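Local coordinates for protein Rv1990c (MbcA) (Mycobacterium tuberculosis, PDB 6FKG) that neutralises its cognate toxin MbcT, as the antitoxin of a type II toxin-antitoxin system, by blocking access to the toxin active site, at residues L21-V26 and R35-W40. Sequence-based numbering, arbitrary orientation.
Sequences LTYEEV and RSVARW
The carbonyl oxygen of Ala38 is linked to Tyr23 through a bound water. This water donates to Ala38 O at 2.6 Å and lies 2.8 Å from Tyr23 OH. Thr41 OG1 also bonds to Ala38 O and makes a weak bond to the Tyr23 hydroxyl. No direct hydrogen bond joins the segments 21-26 and 35-40; the rest of the contact is apolar. One face of the Tyr23 ring is turned to Ala38. Ala38 CA sits over this face, 3.8 Å from the centroid of the Tyr23 ring and 14° off the normal, a CH-pi contact. Ala38 CB reaches the CD2/CE2 side of the ring, 3.5 Å from Tyr23 CE2. Val37 CG1 comes in obliquely near the CD1/CE1 side of the ring, 3.3 Å from Tyr23 CD1. Val37 CG1 also meets Val26 CG1 at 3.6 Å. Each of these two valines has its CG1 anti to the backbone N (chi1 172° in Val37), and the two methyls meet between the helices. Val37 CG1 thus touches both Tyr23 and Val26, about one helical turn apart. The start of helix 23-30 is fixed by a capping box. Glu25 N donates to Thr22 OG1 at 3.0 Å, and Thr22 N donates to Glu25 OE1 at 2.9 Å, from above the carboxylate plane. On helix 34-41, Arg35 pairs with Asp119 and Arg39 with Glu111 of the MbcT chain, both as salt bridges. The contact joins helix 23-30 to helix 34-41, a pair consistent with the helix-turn-helix of Xre-type proteins, while Val26 also rests on Ile16 of helix 7-19 and on Leu55 and Leu58 of helix 52-65.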
ATOM      1  N   LEU C  21      31.496  12.787  15.825  1.00 37.24           N
ATOM      2  CA  LEU C  21      30.110  13.209  15.953  1.00 41.86           C
ATOM      3  C   LEU C  21      29.782  13.601  17.388  1.00 46.01           C
ATOM      4  O   LEU C  21      30.322  13.041  18.341  1.00 41.23           O
ATOM      5  CB  LEU C  21      29.163  12.102  15.499  1.00 40.49           C
ATOM      6  CG  LEU C  21      29.357  11.639  14.050  1.00 41.37           C
ATOM      7  CD1 LEU C  21      28.241  10.674  13.664  1.00 43.89           C
ATOM      8  CD2 LEU C  21      29.433  12.811  13.082  1.00 38.31           C
ATOM      9  N   THR C  22      28.902  14.577  17.535  1.00 38.95           N
ATOM     10  CA  THR C  22      28.372  14.913  18.849  1.00 46.01           C
ATOM     11  C   THR C  22      27.195  13.998  19.136  1.00 46.93           C
ATOM     12  O   THR C  22      26.597  13.464  18.207  1.00 41.60           O
ATOM     13  CB  THR C  22      27.899  16.361  18.924  1.00 42.38           C
ATOM     14  OG1 THR C  22      26.727  16.506  18.114  1.00 41.15           O
ATOM     15  CG2 THR C  22      28.986  17.305  18.416  1.00 47.04           C
ATOM     16  N   TYR C  23      26.847  13.827  20.407  1.00 40.71           N
ATOM     17  CA  TYR C  23      25.690  12.993  20.743  1.00 40.43           C
ATOM     18  C   TYR C  23      24.390  13.635  20.245  1.00 43.06           C
ATOM     19  O   TYR C  23      23.402  12.947  20.018  1.00 39.78           O
ATOM     20  CB  TYR C  23      25.632  12.737  22.252  1.00 44.50           C
ATOM     21  CG  TYR C  23      26.690  11.757  22.723  1.00 48.76           C
ATOM     22  CD1 TYR C  23      27.021  10.652  21.948  1.00 58.22           C
ATOM     23  CD2 TYR C  23      27.373  11.948  23.914  1.00 57.11           C
ATOM     24  CE1 TYR C  23      27.980   9.751  22.356  1.00 56.14           C
ATOM     25  CE2 TYR C  23      28.343  11.047  24.334  1.00 59.66           C
ATOM     26  CZ  TYR C  23      28.636   9.948  23.546  1.00 57.00           C
ATOM     27  OH  TYR C  23      29.594   9.039  23.933  1.00 58.23           O
ATOM     28  N   GLU C  24      24.381  14.956  20.069  1.00 42.81           N
ATOM     29  CA  GLU C  24      23.211  15.593  19.478  1.00 41.58           C
ATOM     30  C   GLU C  24      23.073  15.194  18.020  1.00 39.55           C
ATOM     31  O   GLU C  24      21.963  14.919  17.555  1.00 40.27           O
ATOM     32  CB  GLU C  24      23.270  17.114  19.591  1.00 45.02           C
ATOM     33  CG  GLU C  24      23.130  17.630  21.014  1.00 51.78           C
ATOM     34  CD  GLU C  24      24.373  17.334  21.828  1.00 50.39           C
ATOM     35  OE1 GLU C  24      25.456  17.276  21.212  1.00 51.27           O
ATOM     36  OE2 GLU C  24      24.268  17.119  23.052  1.00 53.43           O
ATOM     37  N   GLU C  25      24.191  15.159  17.296  1.00 38.65           N
ATOM     38  CA  GLU C  25      24.164  14.729  15.895  1.00 39.46           C
ATOM     39  C   GLU C  25      23.740  13.280  15.794  1.00 39.55           C
ATOM     40  O   GLU C  25      22.911  12.929  14.962  1.00 37.32           O
ATOM     41  CB  GLU C  25      25.526  14.906  15.225  1.00 36.79           C
ATOM     42  CG  GLU C  25      25.817  16.348  14.838  1.00 38.44           C
ATOM     43  CD  GLU C  25      27.303  16.602  14.632  1.00 44.58           C
ATOM     44  OE1 GLU C  25      28.121  15.750  15.049  1.00 43.42           O
ATOM     45  OE2 GLU C  25      27.648  17.653  14.055  1.00 44.75           O
ATOM     46  N   VAL C  26      24.317  12.439  16.641  1.00 35.75           N
ATOM     47  CA  VAL C  26      23.953  11.026  16.625  1.00 34.45           C
ATOM     48  C   VAL C  26      22.488  10.857  16.986  1.00 35.04           C
ATOM     49  O   VAL C  26      21.772  10.123  16.322  1.00 37.56           O
ATOM     50  CB  VAL C  26      24.807  10.190  17.583  1.00 34.86           C
ATOM     51  CG1 VAL C  26      24.380   8.726  17.505  1.00 39.45           C
ATOM     52  CG2 VAL C  26      26.288  10.322  17.215  1.00 34.53           C
ATOM     53  N   ARG C  35      21.330  12.239  25.696  1.00 48.33           N
ATOM     54  CA  ARG C  35      21.647  11.477  26.899  1.00 42.24           C
ATOM     55  C   ARG C  35      21.490   9.973  26.662  1.00 44.54           C
ATOM     56  O   ARG C  35      22.295   9.174  27.141  1.00 42.71           O
ATOM     57  CB  ARG C  35      20.772  11.895  28.081  1.00 46.16           C
ATOM     58  CG  ARG C  35      21.097  11.098  29.342  1.00 50.02           C
ATOM     59  CD  ARG C  35      20.475  11.678  30.603  1.00 58.58           C
ATOM     60  NE  ARG C  35      19.020  11.611  30.582  1.00 63.50           N
ATOM     61  CZ  ARG C  35      18.307  10.612  31.093  1.00 76.79           C
ATOM     62  NH1 ARG C  35      18.912   9.580  31.674  1.00 79.57           N
ATOM     63  NH2 ARG C  35      16.983  10.645  31.023  1.00 75.80           N
ATOM     64  N   SER C  36      20.451   9.592  25.923  1.00 40.94           N
ATOM     65  CA  SER C  36      20.233   8.179  25.618  1.00 41.26           C
ATOM     66  C   SER C  36      21.377   7.597  24.781  1.00 40.61           C
ATOM     67  O   SER C  36      21.785   6.444  24.981  1.00 39.02           O
ATOM     68  CB  SER C  36      18.888   7.993  24.909  1.00 37.53           C
ATOM     69  OG  SER C  36      17.819   8.243  25.815  1.00 40.86           O
ATOM     70  N   VAL C  37      21.905   8.387  23.849  1.00 40.77           N
ATOM     71  CA  VAL C  37      23.033   7.924  23.035  1.00 36.49           C
ATOM     72  C   VAL C  37      24.289   7.790  23.893  1.00 39.84           C
ATOM     73  O   VAL C  37      25.027   6.806  23.784  1.00 40.92           O
ATOM     74  CB  VAL C  37      23.309   8.873  21.848  1.00 35.38           C
ATOM     75  CG1 VAL C  37      24.607   8.486  21.135  1.00 38.34           C
ATOM     76  CG2 VAL C  37      22.140   8.857  20.880  1.00 33.79           C
ATOM     77  N   ALA C  38      24.525   8.782  24.749  1.00 41.57           N
ATOM     78  CA  ALA C  38      25.694   8.770  25.620  1.00 43.67           C
ATOM     79  C   ALA C  38      25.671   7.555  26.540  1.00 43.70           C
ATOM     80  O   ALA C  38      26.692   6.889  26.712  1.00 46.68           O
ATOM     81  CB  ALA C  38      25.779  10.063  26.447  1.00 42.01           C
ATOM     82  N   ARG C  39      24.506   7.272  27.117  1.00 40.48           N
ATOM     83  CA  ARG C  39      24.338   6.131  28.017  1.00 40.44           C
ATOM     84  C   ARG C  39      24.477   4.794  27.284  1.00 45.50           C
ATOM     85  O   ARG C  39      25.144   3.883  27.779  1.00 43.27           O
ATOM     86  CB  ARG C  39      22.984   6.192  28.728  1.00 38.55           C
ATOM     87  CG  ARG C  39      22.931   7.241  29.837  1.00 46.92           C
ATOM     88  CD  ARG C  39      21.599   7.214  30.605  1.00 50.52           C
ATOM     89  NE  ARG C  39      21.285   5.899  31.161  1.00 44.34           N
ATOM     90  CZ  ARG C  39      21.764   5.427  32.311  1.00 46.07           C
ATOM     91  NH1 ARG C  39      22.598   6.155  33.046  1.00 52.38           N
ATOM     92  NH2 ARG C  39      21.417   4.216  32.724  1.00 47.53           N
ATOM     93  N   TRP C  40      23.837   4.683  26.121  1.00 39.17           N
ATOM     94  CA  TRP C  40      23.911   3.465  25.325  1.00 38.34           C
ATOM     95  C   TRP C  40      25.360   3.148  24.973  1.00 42.67           C
ATOM     96  O   TRP C  40      25.816   2.020  25.155  1.00 42.41           O
ATOM     97  CB  TRP C  40      23.072   3.589  24.048  1.00 35.42           C
ATOM     98  CG  TRP C  40      22.894   2.286  23.325  1.00 41.36           C
ATOM     99  CD1 TRP C  40      21.844   1.418  23.439  1.00 43.47           C
ATOM    100  CD2 TRP C  40      23.804   1.695  22.391  1.00 41.45           C
ATOM    101  NE1 TRP C  40      22.042   0.329  22.619  1.00 48.60           N
ATOM    102  CE2 TRP C  40      23.239   0.475  21.970  1.00 45.51           C
ATOM    103  CE3 TRP C  40      25.040   2.084  21.866  1.00 45.81           C
ATOM    104  CZ2 TRP C  40      23.870  -0.363  21.045  1.00 46.99           C
ATOM    105  CZ3 TRP C  40      25.662   1.254  20.945  1.00 52.68           C
ATOM    106  CH2 TRP C  40      25.077   0.044  20.549  1.00 43.61           C
TER
HETATM  107  O   HOH W   1      29.149   7.689  26.298  1.00 46.34           O